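Local coordinates for protein C-glycoside 3-oxidase (Microbacterium trichothecenolyticum, PDB 7DVE) that oxidises the C3 hydroxyl of the sugar in C-glycosides such as isoorientin and mangiferin, using bound FAD and passing the electrons to oxygen to give hydrogen peroxide, at residues 123-126 and 127-130; 271-274 and 275-278; 154-157 and 158-161; 217-220 and 221-225. All blocks are in the same frame, centred on the assembly; numbering follows the deposited sequence.

Contact 1. Residues 123-126 and 127-130. With FAD (flavin-adenine dinucleotide), chain C.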
loop_
_atom_site.group_PDB
_atom_site.type_symbol
_atom_site.label_atom_id
_atom_site.label_comp_id
_atom_site.label_asym_id
_atom_site.label_seq_id
_atom_site.Cartn_x
_atom_site.Cartn_y
_atom_site.Cartn_z
ATOM N N GLY A 123 -2.654 -3.503 -8.658
ATOM C CA GLY A 123 -2.067 -2.255 -8.198
ATOM C C GLY A 123 -0.623 -2.447 -7.782
ATOM O O GLY A 123 0.071 -3.376 -8.227
ATOM N N MET A 124 -0.178 -1.587 -6.862
ATOM C CA MET A 124 1.183 -1.663 -6.344
ATOM C C MET A 124 1.472 -2.995 -5.650
ATOM O O MET A 124 2.644 -3.399 -5.552
ATOM C CB MET A 124 1.413 -0.503 -5.388
ATOM C CG MET A 124 2.202 0.592 -6.017
ATOM S SD MET A 124 2.403 2.103 -5.053
ATOM C CE MET A 124 2.629 1.455 -3.467
ATOM N N ALA A 125 0.430 -3.706 -5.190
ATOM C CA ALA A 125 0.694 -4.981 -4.546
ATOM C C ALA A 125 1.170 -6.040 -5.531
ATOM O O ALA A 125 1.605 -7.105 -5.092
ATOM C CB ALA A 125 -0.551 -5.471 -3.794
ATOM N N ALA A 126 1.106 -5.790 -6.841
ATOM C CA ALA A 126 1.789 -6.719 -7.732
ATOM C C ALA A 126 3.303 -6.576 -7.658
ATOM O O ALA A 126 4.020 -7.406 -8.236
ATOM C CB ALA A 126 1.338 -6.536 -9.172
ATOM N N HIS A 127 3.799 -5.577 -6.928
ATOM C CA HIS A 127 5.213 -5.238 -6.920
ATOM C C HIS A 127 5.784 -5.048 -5.528
ATOM O O HIS A 127 6.984 -4.769 -5.417
ATOM C CB HIS A 127 5.466 -3.934 -7.708
ATOM C CG HIS A 127 4.766 -3.874 -9.023
ATOM N ND1 HIS A 127 5.294 -4.436 -10.167
ATOM C CD2 HIS A 127 3.575 -3.343 -9.378
ATOM C CE1 HIS A 127 4.460 -4.240 -11.174
ATOM N NE2 HIS A 127 3.414 -3.573 -10.723
ATOM N N TRP A 128 4.968 -5.135 -4.477
ATOM C CA TRP A 128 5.376 -4.712 -3.145
ATOM C C TRP A 128 6.239 -5.777 -2.468
ATOM O O TRP A 128 6.491 -6.852 -3.021
ATOM C CB TRP A 128 4.154 -4.369 -2.293
ATOM C CG TRP A 128 3.286 -5.528 -1.857
ATOM C CD1 TRP A 128 3.116 -6.740 -2.492
ATOM C CD2 TRP A 128 2.458 -5.574 -0.688
ATOM N NE1 TRP A 128 2.213 -7.522 -1.794
ATOM C CE2 TRP A 128 1.804 -6.839 -0.678
ATOM C CE3 TRP A 128 2.203 -4.677 0.349
ATOM C CZ2 TRP A 128 0.916 -7.216 0.336
ATOM C CZ3 TRP A 128 1.315 -5.061 1.357
ATOM C CH2 TRP A 128 0.689 -6.317 1.343
ATOM N N THR A 129 6.705 -5.470 -1.244
ATOM C CA THR A 129 7.491 -6.409 -0.441
ATOM C C THR A 129 6.756 -6.858 0.822
ATOM O O THR A 129 7.396 -7.278 1.792
ATOM C CB THR A 129 8.853 -5.819 -0.066
ATOM O OG1 THR A 129 8.650 -4.602 0.637
ATOM C CG2 THR A 129 9.720 -5.577 -1.295
ATOM N N GLY A 130 5.431 -6.721 0.838
ATOM C CA GLY A 130 4.533 -7.526 1.647
ATOM C C GLY A 130 4.587 -7.381 3.155
ATOM O O GLY A 130 3.990 -8.217 3.832
HETATM P PA FAD C . -2.945 0.554 -5.259
HETATM O O1A FAD C . -2.214 1.663 -5.919
HETATM O O2A FAD C . -2.176 -0.599 -4.735
HETATM O O5B FAD C . -4.013 0.113 -6.384
HETATM C C5B FAD C . -4.887 1.099 -6.939
HETATM C C4B FAD C . -5.296 0.696 -8.332
HETATM O O4B FAD C . -6.235 1.722 -8.773
HETATM C C3B FAD C . -4.104 0.778 -9.307
HETATM O O3B FAD C . -4.012 -0.477 -10.010
HETATM C C2B FAD C . -4.559 1.899 -10.253
HETATM O O2B FAD C . -4.157 1.655 -11.603
HETATM C C1B FAD C . -6.070 1.805 -10.181
HETATM N N9A FAD C . -6.712 3.083 -10.659
HETATM C C8A FAD C . -6.347 4.279 -10.171
HETATM N N7A FAD C . -7.087 5.223 -10.764
HETATM C C5A FAD C . -7.909 4.624 -11.629
HETATM C C6A FAD C . -8.848 5.121 -12.445
HETATM N N6A FAD C . -9.004 6.444 -12.426
HETATM N N1A FAD C . -9.600 4.338 -13.243
HETATM C C2A FAD C . -9.377 2.960 -13.205
HETATM N N3A FAD C . -8.396 2.457 -12.330
HETATM C C4A FAD C . -7.683 3.298 -11.561
HETATM N N1 FAD C . 3.105 -1.573 1.566
HETATM C C2 FAD C . 3.093 -2.199 2.800
HETATM O O2 FAD C . 2.104 -2.052 3.509
HETATM N N3 FAD C . 4.195 -2.964 3.217
HETATM C C4 FAD C . 5.300 -3.137 2.355
HETATM O O4 FAD C . 6.253 -3.831 2.723
HETATM C C4X FAD C . 5.295 -2.500 1.118
HETATM N N5 FAD C . 6.347 -2.575 0.265
HETATM C C5X FAD C . 6.239 -2.051 -0.989
HETATM C C6 FAD C . 7.260 -2.238 -1.941
HETATM C C7 FAD C . 7.152 -1.765 -3.243
HETATM C C7M FAD C . 8.291 -1.997 -4.268
HETATM C C8 FAD C . 6.000 -1.073 -3.622
HETATM C C8M FAD C . 5.869 -0.539 -5.061
HETATM C C9 FAD C . 4.981 -0.871 -2.682
HETATM C C9A FAD C . 5.092 -1.349 -1.363
HETATM N N10 FAD C . 4.119 -1.142 -0.447
HETATM C C10 FAD C . 4.188 -1.732 0.748
HETATM C "C1'" FAD C . 2.924 -0.292 -0.714
HETATM C "C2'" FAD C . 1.661 -1.053 -1.137
HETATM O "O2'" FAD C . 1.892 -1.628 -2.434
HETATM C "C3'" FAD C . 0.420 -0.099 -1.130
HETATM O "O3'" FAD C . 0.209 0.415 0.192
HETATM C "C4'" FAD C . -0.860 -0.848 -1.506
HETATM O "O4'" FAD C . -0.705 -1.441 -2.786
HETATM C "C5'" FAD C . -2.065 0.131 -1.550
HETATM O "O5'" FAD C . -3.220 -0.522 -2.114
HETATM P P FAD C . -4.440 0.270 -2.823
HETATM O O1P FAD C . -5.373 -0.653 -3.527
HETATM O O2P FAD C . -4.967 1.178 -1.783
HETATM O O3P FAD C . -3.844 1.130 -4.057
#
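With chi1 at 71°, Trp128 holds CG between its own backbone N and carbonyl carbon, which brings the indole back against Ala125 and beside the flavin. This is the FAD-binding loop of a GMC oxidoreductase, with a short 3-10 turn at 124-126. Ala125 CA makes a CH-pi contact over the five-membered ring of Trp128, 3.9 Å from its centroid. Gly130 CA lies over the opposite face, so the indole is clamped between the two. FAD N1 meets the indole edge in the ring plane, and CE3 of Trp128 comes within 3.5 Å of it. Trp128 NE1 is bonded to Ser213 O. With an alanine in place of the indole, Ala125 and Gly130 would probably face a gap, and the N1 side of the flavin would lose its aromatic neighbour. The turn is closed by His127 N on Met124 O (2.8 Å). The imidazole takes Ala126 CB over one face, and its NE2 is bonded to Asn120 OD1. Met124 N donates to FAD O2A on the pyrophosphate. At the flavin, Thr129 OG1 donates to FAD N5 over 3.1 Å.

Contact 2. Residues 271-274 and 275-278. With FAD (flavin-adenine dinucleotide), chain C.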
loop_
_atom_site.group_PDB
_atom_site.type_symbol
_atom_site.label_atom_id
_atom_site.label_comp_id
_atom_site.label_asym_id
_atom_site.label_seq_id
_atom_site.Cartn_x
_atom_site.Cartn_y
_atom_site.Cartn_z
ATOM N N ALA A 271 -11.069 3.074 -4.882
ATOM C CA ALA A 271 -9.854 2.595 -4.249
ATOM C C ALA A 271 -8.738 2.759 -5.275
ATOM O O ALA A 271 -8.158 1.794 -5.778
ATOM C CB ALA A 271 -10.004 1.145 -3.787
ATOM N N ALA A 272 -8.454 4.011 -5.612
ATOM C CA ALA A 272 -7.571 4.324 -6.725
ATOM C C ALA A 272 -6.190 4.794 -6.274
ATOM O O ALA A 272 -5.458 5.376 -7.076
ATOM C CB ALA A 272 -8.242 5.364 -7.618
ATOM N N ASP A 273 -5.813 4.495 -5.024
ATOM C CA ASP A 273 -4.610 4.922 -4.298
ATOM C C ASP A 273 -4.846 6.321 -3.755
ATOM O O ASP A 273 -5.831 6.966 -4.129
ATOM C CB ASP A 273 -3.294 4.810 -5.126
ATOM C CG ASP A 273 -3.065 5.956 -6.162
ATOM O OD1 ASP A 273 -3.387 7.159 -5.946
ATOM O OD2 ASP A 273 -2.515 5.619 -7.242
ATOM N N ALA A 274 -3.956 6.793 -2.873
ATOM C CA ALA A 274 -4.194 8.018 -2.114
ATOM C C ALA A 274 -4.147 9.297 -2.946
ATOM O O ALA A 274 -4.518 10.363 -2.426
ATOM C CB ALA A 274 -3.181 8.139 -0.976
ATOM N N LEU A 275 -3.675 9.258 -4.195
ATOM C CA LEU A 275 -3.680 10.496 -4.974
ATOM C C LEU A 275 -4.634 10.459 -6.147
ATOM O O LEU A 275 -5.202 11.500 -6.485
ATOM C CB LEU A 275 -2.279 10.840 -5.487
ATOM C CG LEU A 275 -1.201 10.775 -4.411
ATOM C CD1 LEU A 275 0.110 10.424 -5.048
ATOM C CD2 LEU A 275 -1.124 12.069 -3.601
ATOM N N ARG A 276 -4.855 9.286 -6.751
ATOM C CA ARG A 276 -5.786 9.214 -7.868
ATOM C C ARG A 276 -7.239 9.125 -7.411
ATOM O O ARG A 276 -8.135 9.502 -8.181
ATOM C CB ARG A 276 -5.425 8.045 -8.778
ATOM C CG ARG A 276 -4.190 8.308 -9.608
ATOM C CD ARG A 276 -3.951 7.212 -10.607
ATOM N NE ARG A 276 -3.265 6.095 -9.969
ATOM C CZ ARG A 276 -2.829 5.006 -10.594
ATOM N NH1 ARG A 276 -3.086 4.795 -11.872
ATOM N NH2 ARG A 276 -2.107 4.113 -9.914
ATOM N N THR A 277 -7.480 8.686 -6.167
ATOM C CA THR A 277 -8.828 8.728 -5.592
ATOM C C THR A 277 -9.309 10.162 -5.391
ATOM O O THR A 277 -10.411 10.498 -5.875
ATOM C CB THR A 277 -8.857 7.929 -4.278
ATOM O OG1 THR A 277 -8.628 6.542 -4.546
ATOM C CG2 THR A 277 -10.183 8.102 -3.554
ATOM N N PRO A 278 -8.562 11.049 -4.707
ATOM C CA PRO A 278 -8.954 12.477 -4.728
ATOM C C PRO A 278 -9.038 13.042 -6.136
ATOM O O PRO A 278 -9.918 13.871 -6.397
ATOM C CB PRO A 278 -7.850 13.179 -3.918
ATOM C CG PRO A 278 -7.164 12.115 -3.165
ATOM C CD PRO A 278 -7.314 10.838 -3.949
HETATM P PA FAD C . -2.945 0.554 -5.259
HETATM O O1A FAD C . -2.214 1.663 -5.919
HETATM O O2A FAD C . -2.176 -0.599 -4.735
HETATM O O5B FAD C . -4.013 0.113 -6.384
HETATM C C5B FAD C . -4.887 1.099 -6.939
HETATM C C4B FAD C . -5.296 0.696 -8.332
HETATM O O4B FAD C . -6.235 1.722 -8.773
HETATM C C3B FAD C . -4.104 0.778 -9.307
HETATM O O3B FAD C . -4.012 -0.477 -10.010
HETATM C C2B FAD C . -4.559 1.899 -10.253
HETATM O O2B FAD C . -4.157 1.655 -11.603
HETATM C C1B FAD C . -6.070 1.805 -10.181
HETATM N N9A FAD C . -6.712 3.083 -10.659
HETATM C C8A FAD C . -6.347 4.279 -10.171
HETATM N N7A FAD C . -7.087 5.223 -10.764
HETATM C C5A FAD C . -7.909 4.624 -11.629
HETATM C C6A FAD C . -8.848 5.121 -12.445
HETATM N N6A FAD C . -9.004 6.444 -12.426
HETATM N N1A FAD C . -9.600 4.338 -13.243
HETATM C C2A FAD C . -9.377 2.960 -13.205
HETATM N N3A FAD C . -8.396 2.457 -12.330
HETATM C C4A FAD C . -7.683 3.298 -11.561
HETATM N N1 FAD C . 3.105 -1.573 1.566
HETATM C C2 FAD C . 3.093 -2.199 2.800
HETATM O O2 FAD C . 2.104 -2.052 3.509
HETATM N N3 FAD C . 4.195 -2.964 3.217
HETATM C C4 FAD C . 5.300 -3.137 2.355
HETATM O O4 FAD C . 6.253 -3.831 2.723
HETATM C C4X FAD C . 5.295 -2.500 1.118
HETATM N N5 FAD C . 6.347 -2.575 0.265
HETATM C C5X FAD C . 6.239 -2.051 -0.989
HETATM C C6 FAD C . 7.260 -2.238 -1.941
HETATM C C7 FAD C . 7.152 -1.765 -3.243
HETATM C C7M FAD C . 8.291 -1.997 -4.268
HETATM C C8 FAD C . 6.000 -1.073 -3.622
HETATM C C8M FAD C . 5.869 -0.539 -5.061
HETATM C C9 FAD C . 4.981 -0.871 -2.682
HETATM C C9A FAD C . 5.092 -1.349 -1.363
HETATM N N10 FAD C . 4.119 -1.142 -0.447
HETATM C C10 FAD C . 4.188 -1.732 0.748
HETATM C "C1'" FAD C . 2.924 -0.292 -0.714
HETATM C "C2'" FAD C . 1.661 -1.053 -1.137
HETATM O "O2'" FAD C . 1.892 -1.628 -2.434
HETATM C "C3'" FAD C . 0.420 -0.099 -1.130
HETATM O "O3'" FAD C . 0.209 0.415 0.192
HETATM C "C4'" FAD C . -0.860 -0.848 -1.506
HETATM O "O4'" FAD C . -0.705 -1.441 -2.786
HETATM C "C5'" FAD C . -2.065 0.131 -1.550
HETATM O "O5'" FAD C . -3.220 -0.522 -2.114
HETATM P P FAD C . -4.440 0.270 -2.823
HETATM O O1P FAD C . -5.373 -0.653 -3.527
HETATM O O2P FAD C . -4.967 1.178 -1.783
HETATM O O3P FAD C . -3.844 1.130 -4.057
#
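The start of helix 276-283, just after strand 267-270 of the parallel FAD-binding sheet, is capped by Asp273. Its OD1 accepts from Arg276 N at 2.7 Å, in an almost straight bond (173°) on the syn side of the carboxylate. Leu275 N reaches the same oxygen on the anti side. OD2 is left to the side chain of Arg276, which grips it with NE at 2.9 Å and NH2 at 3.1 Å. OD2 lies in the guanidinium plane, yet the two flat groups are turned 42° apart. The bend of Arg276 at chi3 (-82°) folds the guanidinium back to this acid. Four N-H groups thus hold the carboxylate, which would be expected to stay ionised. A leucine in its place would probably leave the amides of Leu275 and Arg276 without their acceptor and the Arg276 guanidinium without its counter-charge. Thr277 ties the turn from the other end. Thr277 OG1 accepts from Ala272 N (2.8 Å) and donates to Asp273 O (2.9 Å). Thr277 N reaches that carbonyl from the opposite face of its plane.

FAD lies alongside: C8A of its adenine is over one face of the Arg276 guanidinium, and Ala272 CB is 3.4 Å from FAD N7A. Arg276 also donates through NH2 to Ser118 O and through NH1 to Ser119 OG. Phe117 of strand 116-117 packs on Asp273, Leu275 and Arg276. Met398 of strand 396-401 touches Leu275 and Arg276, and strand 382-386 borders Leu275 and Pro278.

Contact 3. Residues 154-157 and 158-161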
loop_
_atom_site.group_PDB
_atom_site.type_symbol
_atom_site.label_atom_id
_atom_site.label_comp_id
_atom_site.label_asym_id
_atom_site.label_seq_id
_atom_site.Cartn_x
_atom_site.Cartn_y
_atom_site.Cartn_z
ATOM N N LEU A 154 -8.299 -5.696 11.979
ATOM C CA LEU A 154 -6.936 -6.054 11.594
ATOM C C LEU A 154 -6.790 -7.573 11.450
ATOM O O LEU A 154 -6.104 -8.049 10.533
ATOM C CB LEU A 154 -5.939 -5.497 12.602
ATOM C CG LEU A 154 -5.853 -3.985 12.736
ATOM C CD1 LEU A 154 -5.312 -3.642 14.103
ATOM C CD2 LEU A 154 -4.951 -3.360 11.637
ATOM N N SER A 155 -7.430 -8.352 12.335
ATOM C CA SER A 155 -7.453 -9.806 12.154
ATOM C C SER A 155 -8.072 -10.187 10.815
ATOM O O SER A 155 -7.520 -11.016 10.082
ATOM C CB SER A 155 -8.216 -10.483 13.291
ATOM O OG SER A 155 -7.504 -10.372 14.509
ATOM N N GLU A 156 -9.202 -9.568 10.465
ATOM C CA GLU A 156 -9.811 -9.850 9.171
ATOM C C GLU A 156 -8.885 -9.473 8.006
ATOM O O GLU A 156 -8.802 -10.204 7.014
ATOM C CB GLU A 156 -11.152 -9.135 9.076
ATOM C CG GLU A 156 -12.253 -9.943 9.710
ATOM C CD GLU A 156 -12.580 -11.189 8.920
ATOM O OE1 GLU A 156 -11.944 -12.257 9.147
ATOM O OE2 GLU A 156 -13.496 -11.090 8.074
ATOM N N GLY A 157 -8.163 -8.355 8.111
ATOM C CA GLY A 157 -7.233 -7.994 7.045
ATOM C C GLY A 157 -6.069 -8.964 6.921
ATOM O O GLY A 157 -5.625 -9.280 5.809
ATOM N N GLU A 158 -5.540 -9.431 8.058
ATOM C CA GLU A 158 -4.525 -10.492 8.041
ATOM C C GLU A 158 -5.056 -11.771 7.395
ATOM O O GLU A 158 -4.322 -12.479 6.697
ATOM C CB GLU A 158 -4.051 -10.778 9.462
ATOM C CG GLU A 158 -3.185 -9.652 10.008
ATOM C CD GLU A 158 -3.260 -9.518 11.516
ATOM O OE1 GLU A 158 -3.937 -10.349 12.172
ATOM O OE2 GLU A 158 -2.628 -8.582 12.048
ATOM N N ARG A 159 -6.336 -12.079 7.600
ATOM C CA ARG A 159 -6.923 -13.211 6.880
ATOM C C ARG A 159 -7.012 -12.933 5.377
ATOM O O ARG A 159 -6.740 -13.813 4.549
ATOM C CB ARG A 159 -8.295 -13.529 7.448
ATOM C CG ARG A 159 -9.162 -14.390 6.565
ATOM C CD ARG A 159 -10.486 -14.674 7.249
ATOM N NE ARG A 159 -11.490 -13.638 6.998
ATOM C CZ ARG A 159 -12.324 -13.632 5.963
ATOM N NH1 ARG A 159 -12.246 -14.543 5.006
ATOM N NH2 ARG A 159 -13.276 -12.703 5.897
ATOM N N LEU A 160 -7.387 -11.710 5.002
ATOM C CA LEU A 160 -7.533 -11.412 3.582
ATOM C C LEU A 160 -6.189 -11.511 2.868
ATOM O O LEU A 160 -6.111 -11.984 1.729
ATOM C CB LEU A 160 -8.154 -10.032 3.388
ATOM C CG LEU A 160 -9.619 -9.862 3.806
ATOM C CD1 LEU A 160 -10.211 -8.655 3.118
ATOM C CD2 LEU A 160 -10.466 -11.092 3.503
ATOM N N LEU A 161 -5.117 -11.097 3.532
ATOM C CA LEU A 161 -3.806 -11.063 2.914
ATOM C C LEU A 161 -3.001 -12.331 3.155
ATOM O O LEU A 161 -1.905 -12.451 2.609
ATOM C CB LEU A 161 -3.025 -9.828 3.414
ATOM C CG LEU A 161 -3.555 -8.432 3.011
ATOM C CD1 LEU A 161 -3.195 -7.348 4.046
ATOM C CD2 LEU A 161 -3.049 -8.013 1.644
#
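Glu156 OE1 accepts from Arg159 NE at 2.6 Å, the shorter of two bonds that join these residues one turn apart on helix 149-161. The second runs from Arg159 NH2 to Glu156 OE2 at 2.7 Å and is nearly straight, 169°. The guanidinium grips side-on, with one nitrogen to each oxygen. Both oxygens are met on their syn sides and lie near the guanidinium plane, but both nitrogens stand clearly out of the carboxylate plane. The two flat groups are 22° apart. The side chains run side by side and point the same way. Glu156 bends at chi2 and Arg159 at chi3 (87°), which sets the two ends level. Leu160 CD2 lies over the centre of one guanidinium face, 3.9 Å above it.

The backbone beneath is regular alpha-helix. Glu158 N bonds to Leu154 O at 2.9 Å, and Arg159 N, Leu160 N and Leu161 N follow in the same i to i+4 pattern. Glu158 runs extended past Leu154 O, its CD 3.3 Å from that oxygen, while its OE2 forms a salt bridge with Arg134. Arg134 also bonds to Ser155 OG.

Arg159 has a second acid, Glu30 of helix 19-31, at NH1. That helix also packs against Leu160 through Thr23 and Arg26. Helix 490-510 meets Glu156 and Leu160 with Val498, and Glu158 and Leu161 with Leu491.

Contact 4. Residues 217-220 and 221-225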
loop_
_atom_site.group_PDB
_atom_site.type_symbol
_atom_site.label_atom_id
_atom_site.label_comp_id
_atom_site.label_asym_id
_atom_site.label_seq_id
_atom_site.Cartn_x
_atom_site.Cartn_y
_atom_site.Cartn_z
ATOM N N VAL A 217 -4.601 -12.862 -3.831
ATOM C CA VAL A 217 -4.965 -13.539 -2.592
ATOM C C VAL A 217 -6.172 -12.874 -1.939
ATOM O O VAL A 217 -7.050 -13.561 -1.397
ATOM C CB VAL A 217 -3.758 -13.583 -1.642
ATOM C CG1 VAL A 217 -4.135 -14.273 -0.321
ATOM C CG2 VAL A 217 -2.616 -14.308 -2.317
ATOM N N VAL A 218 -6.238 -11.544 -1.981
ATOM C CA VAL A 218 -7.382 -10.837 -1.413
ATOM C C VAL A 218 -8.658 -11.186 -2.175
ATOM O O VAL A 218 -9.697 -11.472 -1.573
ATOM C CB VAL A 218 -7.128 -9.317 -1.395
ATOM C CG1 VAL A 218 -8.278 -8.620 -0.691
ATOM C CG2 VAL A 218 -5.817 -9.007 -0.695
ATOM N N LEU A 219 -8.595 -11.182 -3.511
ATOM C CA LEU A 219 -9.746 -11.562 -4.326
ATOM C C LEU A 219 -10.118 -13.018 -4.083
ATOM O O LEU A 219 -11.307 -13.357 -3.941
ATOM C CB LEU A 219 -9.426 -11.340 -5.808
ATOM C CG LEU A 219 -9.448 -9.907 -6.368
ATOM C CD1 LEU A 219 -9.055 -9.904 -7.839
ATOM C CD2 LEU A 219 -10.804 -9.251 -6.186
ATOM N N GLY A 220 -9.109 -13.907 -4.036
ATOM C CA GLY A 220 -9.319 -15.292 -3.675
ATOM C C GLY A 220 -10.172 -16.070 -4.646
ATOM O O GLY A 220 -10.741 -15.519 -5.602
ATOM N N ASP A 221 -10.289 -17.375 -4.387
ATOM C CA ASP A 221 -11.152 -18.176 -5.227
ATOM C C ASP A 221 -12.607 -17.807 -5.041
ATOM O O ASP A 221 -13.392 -18.004 -5.972
ATOM C CB ASP A 221 -10.954 -19.663 -4.971
ATOM C CG ASP A 221 -9.545 -20.119 -5.269
ATOM O OD1 ASP A 221 -8.924 -19.631 -6.250
ATOM O OD2 ASP A 221 -9.084 -21.017 -4.537
ATOM N N ILE A 222 -12.992 -17.253 -3.883
ATOM C CA ILE A 222 -14.403 -16.882 -3.754
ATOM C C ILE A 222 -14.743 -15.719 -4.684
ATOM O O ILE A 222 -15.829 -15.702 -5.262
ATOM C CB ILE A 222 -14.823 -16.589 -2.294
ATOM C CG1 ILE A 222 -16.350 -16.575 -2.190
ATOM C CG2 ILE A 222 -14.310 -15.253 -1.805
ATOM C CD1 ILE A 222 -16.889 -16.647 -0.777
ATOM N N THR A 223 -13.836 -14.764 -4.919
ATOM C CA THR A 223 -14.218 -13.720 -5.865
ATOM C C THR A 223 -14.043 -14.187 -7.305
ATOM O O THR A 223 -14.936 -13.968 -8.136
ATOM C CB THR A 223 -13.422 -12.454 -5.585
ATOM O OG1 THR A 223 -13.608 -12.097 -4.211
ATOM C CG2 THR A 223 -13.884 -11.305 -6.491
ATOM N N ARG A 224 -12.938 -14.892 -7.598
ATOM C CA ARG A 224 -12.743 -15.414 -8.950
ATOM C C ARG A 224 -13.866 -16.355 -9.386
ATOM O O ARG A 224 -14.174 -16.424 -10.580
ATOM C CB ARG A 224 -11.395 -16.124 -9.058
ATOM C CG ARG A 224 -10.214 -15.195 -9.252
ATOM C CD ARG A 224 -8.944 -15.988 -9.534
ATOM N NE ARG A 224 -8.459 -16.706 -8.360
ATOM C CZ ARG A 224 -7.692 -16.166 -7.420
ATOM N NH1 ARG A 224 -7.347 -14.888 -7.459
ATOM N NH2 ARG A 224 -7.272 -16.925 -6.409
ATOM N N GLY A 225 -14.487 -17.094 -8.456
ATOM C CA GLY A 225 -15.597 -17.977 -8.788
ATOM C C GLY A 225 -17.000 -17.378 -8.683
ATOM O O GLY A 225 -17.997 -18.074 -8.914
#
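Leu219 is the first residue of 217-220 to touch the turn that follows. Its CD2 meets CG2 of Thr223 at 3.7 Å, methyl against methyl, with the two side chains crossing at a slant. The threonine CG2 stands anti to its own backbone N, which turns that methyl toward the leucine. Thr223 N and OG1 both point to Leu219 O, but that oxygen is crowded in the model and its exact place is doubtful. Gly220 comes next, with phi at +65°. A CB here would clash with Asp221 N. Gly220 O accepts from Arg224 N at 3.0 Å. The Arg224 side chain then doubles back over the same peptide. Gly220 O sits 3.6 Å above the centre of the guanidinium face. Arg224 NH2 forms a salt bridge with Asp221 OD1 at 3.2 Å, approaching from above the carboxylate plane. Arg224 NH1 bonds to Asp216 O, at the start of the same helix. Leu219 and Thr223 face helix 19-31 through Ala22 and Arg26. The arrangement is that of a helix packed on one side against helix 19-31, with Asp221, Ile222 and Arg224 exposed, and kinked after the positive phi of Gly220, where the amides of Asp221 and Ile222 lack the usual bond to the preceding turn.

How the contacts relate
Contacts 1 and 2 both touch FAD but not each other. Their centres are 16 Å apart and their nearest atoms about 6 Å. Contact 1 follows the cofactor from the adenosine ribose and pyrophosphate to the flavin, while contact 2 lies by the adenosine half and the phosphates. Contact 3 reaches contact 1 through Leu161 CD2, which packs 4.1 Å from Trp128 CH2; the Leu161 side chain is about 8 Å from FAD. Contacts 3 and 4 also touch: Leu161 CD2 lies 3.8 Å from Val218 CG2, and both contacts pack on helix 19-31. Contact 4 is farther out, with the Leu219 side chain about 11 Å from the cofactor.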